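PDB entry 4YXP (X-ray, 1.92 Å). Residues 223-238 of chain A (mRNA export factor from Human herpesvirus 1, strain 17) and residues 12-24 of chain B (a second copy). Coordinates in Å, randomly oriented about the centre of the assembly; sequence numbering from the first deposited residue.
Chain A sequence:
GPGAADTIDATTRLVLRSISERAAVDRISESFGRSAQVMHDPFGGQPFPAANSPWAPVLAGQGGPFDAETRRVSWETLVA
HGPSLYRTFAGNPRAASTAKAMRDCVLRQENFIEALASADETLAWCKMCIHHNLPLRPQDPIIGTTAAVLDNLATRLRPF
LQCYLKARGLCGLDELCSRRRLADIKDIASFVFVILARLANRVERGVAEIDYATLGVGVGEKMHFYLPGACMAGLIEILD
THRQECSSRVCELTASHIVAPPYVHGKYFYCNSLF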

# COMPACT_ATOMS: atom_id res chain seq x y z
N MET A 223 -20.02 -15.60 15.07
CA MET A 223 -18.87 -15.70 14.19
C MET A 223 -17.87 -16.73 14.71
O MET A 223 -16.71 -16.41 14.98
CB MET A 223 -18.21 -14.34 14.05
CG MET A 223 -17.31 -14.18 12.85
SD MET A 223 -16.72 -12.49 12.76
CE MET A 223 -15.79 -12.53 11.23
N HIS A 224 -18.32 -17.98 14.83
CA HIS A 224 -17.54 -19.01 15.49
C HIS A 224 -16.35 -19.50 14.65
O HIS A 224 -15.40 -20.06 15.18
CB HIS A 224 -18.44 -20.20 15.85
CG HIS A 224 -19.37 -19.92 17.00
ND1 HIS A 224 -19.07 -19.02 17.99
CD2 HIS A 224 -20.58 -20.44 17.30
CE1 HIS A 224 -20.06 -18.98 18.86
NE2 HIS A 224 -20.99 -19.83 18.47
N PHE A 225 -16.41 -19.26 13.34
CA PHE A 225 -15.35 -19.69 12.44
C PHE A 225 -14.15 -18.74 12.43
O PHE A 225 -13.14 -19.03 11.79
CB PHE A 225 -15.89 -19.84 11.01
CG PHE A 225 -16.69 -18.67 10.55
CD1 PHE A 225 -16.07 -17.54 10.06
CD2 PHE A 225 -18.07 -18.69 10.61
CE1 PHE A 225 -16.81 -16.45 9.64
CE2 PHE A 225 -18.82 -17.61 10.19
CZ PHE A 225 -18.19 -16.49 9.70
N TYR A 226 -14.27 -17.60 13.11
CA TYR A 226 -13.13 -16.69 13.25
C TYR A 226 -12.67 -16.57 14.70
O TYR A 226 -13.47 -16.28 15.60
CB TYR A 226 -13.47 -15.29 12.72
CG TYR A 226 -12.40 -14.28 13.05
CD1 TYR A 226 -11.20 -14.25 12.34
CD2 TYR A 226 -12.56 -13.39 14.10
CE1 TYR A 226 -10.21 -13.35 12.66
CE2 TYR A 226 -11.57 -12.48 14.43
CZ TYR A 226 -10.39 -12.47 13.70
OH TYR A 226 -9.40 -11.57 14.02
N LEU A 227 -11.38 -16.79 14.91
CA LEU A 227 -10.77 -16.59 16.22
C LEU A 227 -9.83 -15.38 16.14
O LEU A 227 -9.08 -15.25 15.18
CB LEU A 227 -10.01 -17.84 16.67
CG LEU A 227 -10.84 -19.11 16.83
CD1 LEU A 227 -9.94 -20.32 17.03
CD2 LEU A 227 -11.82 -18.97 17.98
N PRO A 228 -9.86 -14.50 17.16
CA PRO A 228 -8.97 -13.33 17.10
C PRO A 228 -7.50 -13.72 16.92
O PRO A 228 -6.97 -14.54 17.68
CB PRO A 228 -9.19 -12.66 18.46
CG PRO A 228 -10.56 -13.08 18.86
CD PRO A 228 -10.72 -14.48 18.35
N GLY A 229 -6.85 -13.14 15.92
CA GLY A 229 -5.46 -13.45 15.61
C GLY A 229 -5.28 -14.34 14.40
O GLY A 229 -4.15 -14.57 13.95
N ALA A 230 -6.39 -14.84 13.86
CA ALA A 230 -6.35 -15.80 12.76
C ALA A 230 -5.79 -15.20 11.47
O ALA A 230 -5.11 -15.90 10.71
CB ALA A 230 -7.74 -16.36 12.51
N CYS A 231 -6.06 -13.93 11.20
CA CYS A 231 -5.51 -13.27 10.02
C CYS A 231 -3.99 -13.28 10.08
O CYS A 231 -3.31 -13.67 9.13
CB CYS A 231 -6.01 -11.83 9.89
SG CYS A 231 -7.78 -11.66 9.61
N MET A 232 -3.46 -12.85 11.22
CA MET A 232 -2.02 -12.77 11.41
C MET A 232 -1.38 -14.16 11.38
O MET A 232 -0.48 -14.41 10.59
CB MET A 232 -1.70 -12.08 12.73
CG MET A 232 -0.21 -11.97 13.03
SD MET A 232 0.15 -10.96 14.47
CE MET A 232 -0.16 -9.32 13.82
N ALA A 233 -1.85 -15.05 12.25
CA ALA A 233 -1.30 -16.40 12.32
C ALA A 233 -1.40 -17.10 10.96
O ALA A 233 -0.44 -17.72 10.49
CB ALA A 233 -2.01 -17.21 13.39
N GLY A 234 -2.57 -17.00 10.34
CA GLY A 234 -2.85 -17.71 9.11
C GLY A 234 -2.03 -17.27 7.91
O GLY A 234 -1.54 -18.10 7.14
N LEU A 235 -1.87 -15.96 7.74
CA LEU A 235 -1.17 -15.45 6.58
C LEU A 235 0.34 -15.58 6.74
O LEU A 235 1.05 -15.82 5.76
CB LEU A 235 -1.57 -13.99 6.32
CG LEU A 235 -3.00 -13.81 5.79
CD1 LEU A 235 -3.37 -12.34 5.70
CD2 LEU A 235 -3.18 -14.49 4.43
N ILE A 236 0.84 -15.44 7.96
CA ILE A 236 2.26 -15.69 8.21
C ILE A 236 2.57 -17.14 7.86
O ILE A 236 3.63 -17.43 7.32
CB ILE A 236 2.65 -15.38 9.67
CG1 ILE A 236 2.57 -13.88 9.94
CG2 ILE A 236 4.07 -15.89 9.97
CD1 ILE A 236 2.72 -13.50 11.40
N GLU A 237 1.65 -18.05 8.17
CA GLU A 237 1.90 -19.47 7.96
C GLU A 237 2.05 -19.82 6.48
O GLU A 237 2.96 -20.55 6.11
CB GLU A 237 0.79 -20.32 8.57
CG GLU A 237 1.07 -21.82 8.45
CD GLU A 237 0.02 -22.69 9.12
OE1 GLU A 237 -1.16 -22.28 9.17
OE2 GLU A 237 0.39 -23.79 9.59
N ILE A 238 1.16 -19.30 5.63
CA ILE A 238 1.21 -19.68 4.22
C ILE A 238 2.40 -19.02 3.53
O ILE A 238 2.95 -19.57 2.58
CB ILE A 238 -0.10 -19.36 3.48
CG1 ILE A 238 -0.42 -17.86 3.51
CG2 ILE A 238 -1.25 -20.18 4.06
CD1 ILE A 238 -1.47 -17.45 2.49
N THR B 12 -14.20 -25.66 4.61
CA THR B 12 -13.35 -24.49 4.78
C THR B 12 -13.39 -24.00 6.23
O THR B 12 -12.38 -23.53 6.76
CB THR B 12 -13.77 -23.35 3.83
OG1 THR B 12 -13.71 -23.82 2.48
CG2 THR B 12 -12.85 -22.15 3.98
N ARG B 13 -14.54 -24.13 6.89
CA ARG B 13 -14.65 -23.73 8.29
C ARG B 13 -13.73 -24.58 9.16
O ARG B 13 -13.18 -24.09 10.15
CB ARG B 13 -16.10 -23.85 8.77
CG ARG B 13 -17.04 -22.90 8.05
CD ARG B 13 -18.45 -22.95 8.62
NE ARG B 13 -19.36 -22.11 7.84
CZ ARG B 13 -20.51 -21.61 8.28
NH1 ARG B 13 -20.91 -21.85 9.53
NH2 ARG B 13 -21.25 -20.87 7.48
N LEU B 14 -13.55 -25.85 8.79
CA LEU B 14 -12.61 -26.73 9.48
C LEU B 14 -11.19 -26.22 9.32
O LEU B 14 -10.42 -26.16 10.28
CB LEU B 14 -12.71 -28.16 8.94
CG LEU B 14 -13.80 -29.07 9.48
CD1 LEU B 14 -13.89 -30.32 8.61
CD2 LEU B 14 -13.52 -29.45 10.93
N VAL B 15 -10.85 -25.87 8.08
CA VAL B 15 -9.52 -25.35 7.75
C VAL B 15 -9.22 -24.11 8.58
O VAL B 15 -8.16 -23.99 9.19
CB VAL B 15 -9.42 -25.05 6.24
CG1 VAL B 15 -8.08 -24.42 5.89
CG2 VAL B 15 -9.62 -26.33 5.44
N LEU B 16 -10.17 -23.18 8.61
CA LEU B 16 -9.99 -21.92 9.32
C LEU B 16 -9.78 -22.11 10.83
O LEU B 16 -8.93 -21.47 11.43
CB LEU B 16 -11.18 -20.99 9.07
CG LEU B 16 -11.37 -20.51 7.63
CD1 LEU B 16 -12.65 -19.71 7.50
CD2 LEU B 16 -10.18 -19.68 7.16
N ARG B 17 -10.56 -23.00 11.44
CA ARG B 17 -10.46 -23.21 12.88
C ARG B 17 -9.18 -23.95 13.27
O ARG B 17 -8.68 -23.79 14.38
CB ARG B 17 -11.68 -23.99 13.40
CG ARG B 17 -12.92 -23.13 13.60
CD ARG B 17 -13.92 -23.81 14.52
NE ARG B 17 -15.26 -23.23 14.41
CZ ARG B 17 -16.33 -23.67 15.07
NH1 ARG B 17 -16.23 -24.71 15.89
NH2 ARG B 17 -17.50 -23.07 14.90
N SER B 18 -8.64 -24.75 12.35
CA SER B 18 -7.44 -25.54 12.64
C SER B 18 -6.18 -24.68 12.72
O SER B 18 -5.13 -25.17 13.15
CB SER B 18 -7.25 -26.63 11.58
OG SER B 18 -6.73 -26.08 10.37
N ILE B 19 -6.28 -23.42 12.32
CA ILE B 19 -5.14 -22.50 12.39
C ILE B 19 -4.60 -22.44 13.82
O ILE B 19 -3.39 -22.31 14.03
CB ILE B 19 -5.53 -21.10 11.88
CG1 ILE B 19 -5.66 -21.11 10.36
CG2 ILE B 19 -4.52 -20.04 12.34
CD1 ILE B 19 -6.10 -19.79 9.75
N SER B 20 -5.50 -22.53 14.79
CA SER B 20 -5.13 -22.45 16.20
C SER B 20 -4.26 -23.63 16.62
O SER B 20 -3.37 -23.49 17.45
CB SER B 20 -6.39 -22.41 17.07
OG SER B 20 -7.12 -23.62 16.96
N GLU B 21 -4.52 -24.79 16.03
CA GLU B 21 -3.82 -26.02 16.40
C GLU B 21 -2.32 -25.95 16.10
O GLU B 21 -1.53 -26.65 16.73
CB GLU B 21 -4.43 -27.21 15.66
CG GLU B 21 -5.91 -27.43 15.96
CD GLU B 21 -6.55 -28.45 15.03
OE1 GLU B 21 -5.82 -29.11 14.26
OE2 GLU B 21 -7.80 -28.57 15.06
N ARG B 22 -1.94 -25.09 15.16
CA ARG B 22 -0.55 -25.00 14.73
C ARG B 22 0.10 -23.66 15.11
O ARG B 22 1.31 -23.50 14.98
CB ARG B 22 -0.45 -25.19 13.21
CG ARG B 22 -0.97 -26.53 12.72
CD ARG B 22 -0.86 -26.63 11.20
NE ARG B 22 -1.51 -25.51 10.53
CZ ARG B 22 -2.80 -25.46 10.21
NH1 ARG B 22 -3.61 -26.47 10.50
NH2 ARG B 22 -3.29 -24.38 9.61
N ALA B 23 -0.71 -22.72 15.58
CA ALA B 23 -0.21 -21.39 15.90
C ALA B 23 0.47 -21.37 17.27
O ALA B 23 -0.13 -21.76 18.27
CB ALA B 23 -1.33 -20.37 15.85
N ALA B 24 1.71 -20.91 17.30
CA ALA B 24 2.47 -20.82 18.54
C ALA B 24 3.66 -19.88 18.35
O ALA B 24 4.20 -19.75 17.25
CB ALA B 24 2.94 -22.19 18.98

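The strongest polar link between the two stretches is the salt bridge between E237(A) and R22(B), and its geometry is that of a two-point pairing. R22(B) NE donates to E237(A) OE2 at 2.7 Å with an N-H...O angle of 159°, and R22(B) NH2 donates to E237(A) OE1 at 3.0 Å with an angle of 167°. OE2 lies at the edge of the guanidinium, near its plane, as expected when two N-H groups address both oxygens of one carboxylate. Both CA-to-CB bonds point toward the opposing stretch. The glutamate is extended (chi1 and chi2 both t), whereas R22(B) bends at chi3 (m, -54°). The third guanidinium nitrogen is also engaged: R22(B) NH1 donates to S18(B) OG at 3.1 Å and 162°, and S18(B) OG in turn donates to V15(B) O at 2.8 Å. The serine thus serves as acceptor and donor at once, bracing the arginine from within its own chain.

Apolar packing centres on I19(B), whose CA-to-CB bond points toward the chain A helix. Its CG2 lies 3.9 Å from A233(A) CB, and its CD1 lies 3.9 Å from G234(A) CA and 4.1 Å from A230(A) O; CG2 is also 4.3 Å from G234(A) CA, so the side chain packs as a whole against this part of the helix. Small residues suit this surface. An ideal CB on G234(A) would fall 3.0 Å from I19(B) CD1, a tight approach, and 2.7 Å from A230(A) O, a clash within its own chain; glycine leaves that space to the isoleucine. A233(A) CB also meets A23(B) CB at 4.1 Å, and the short methyl groups are compatible with a CA-CA separation of 6.2 Å between these two residues.

The loop before the chain A helix supplies a second area of contact. M223(A) to Y226(A) form a type I turn, closed by Y226(A) N to M223(A) O at 3.3 Å, which sets F225(A) beside the chain B helix. F225(A) loses 100 Å² to the other stretch, the largest share of any residue, out of 602 Å² buried in total on both sides. Its CD2 lies over one face of the R13(B) guanidinium, 4.4 Å from NH1, and its carbonyl O approaches L16(B) CB at 3.9 Å. R17(B) has a CA-to-CB bond directed sideways, but its long side chain brings the guanidinium nearer: NE is 4.1 Å from F225(A) CA and NH2 is 3.2 Å from H224(A) CB. This reach lets an exposed arginine cover the turn, with 79 Å² of its surface buried in the contact.

L227(A) extends the packing through CD1, 4.1 Å from S20(B) CB. The hydroxyl of that serine is occupied locally, S20(B) OG donating to R17(B) O at 3.0 Å. A type II turn from L227(A) to A230(A), closed by A230(A) N to L227(A) O at 3.0 Å, then leads into the helix. G229(A) occupies its N-cap position with phi/psi of 104/-7°, angles that by themselves call for glycine.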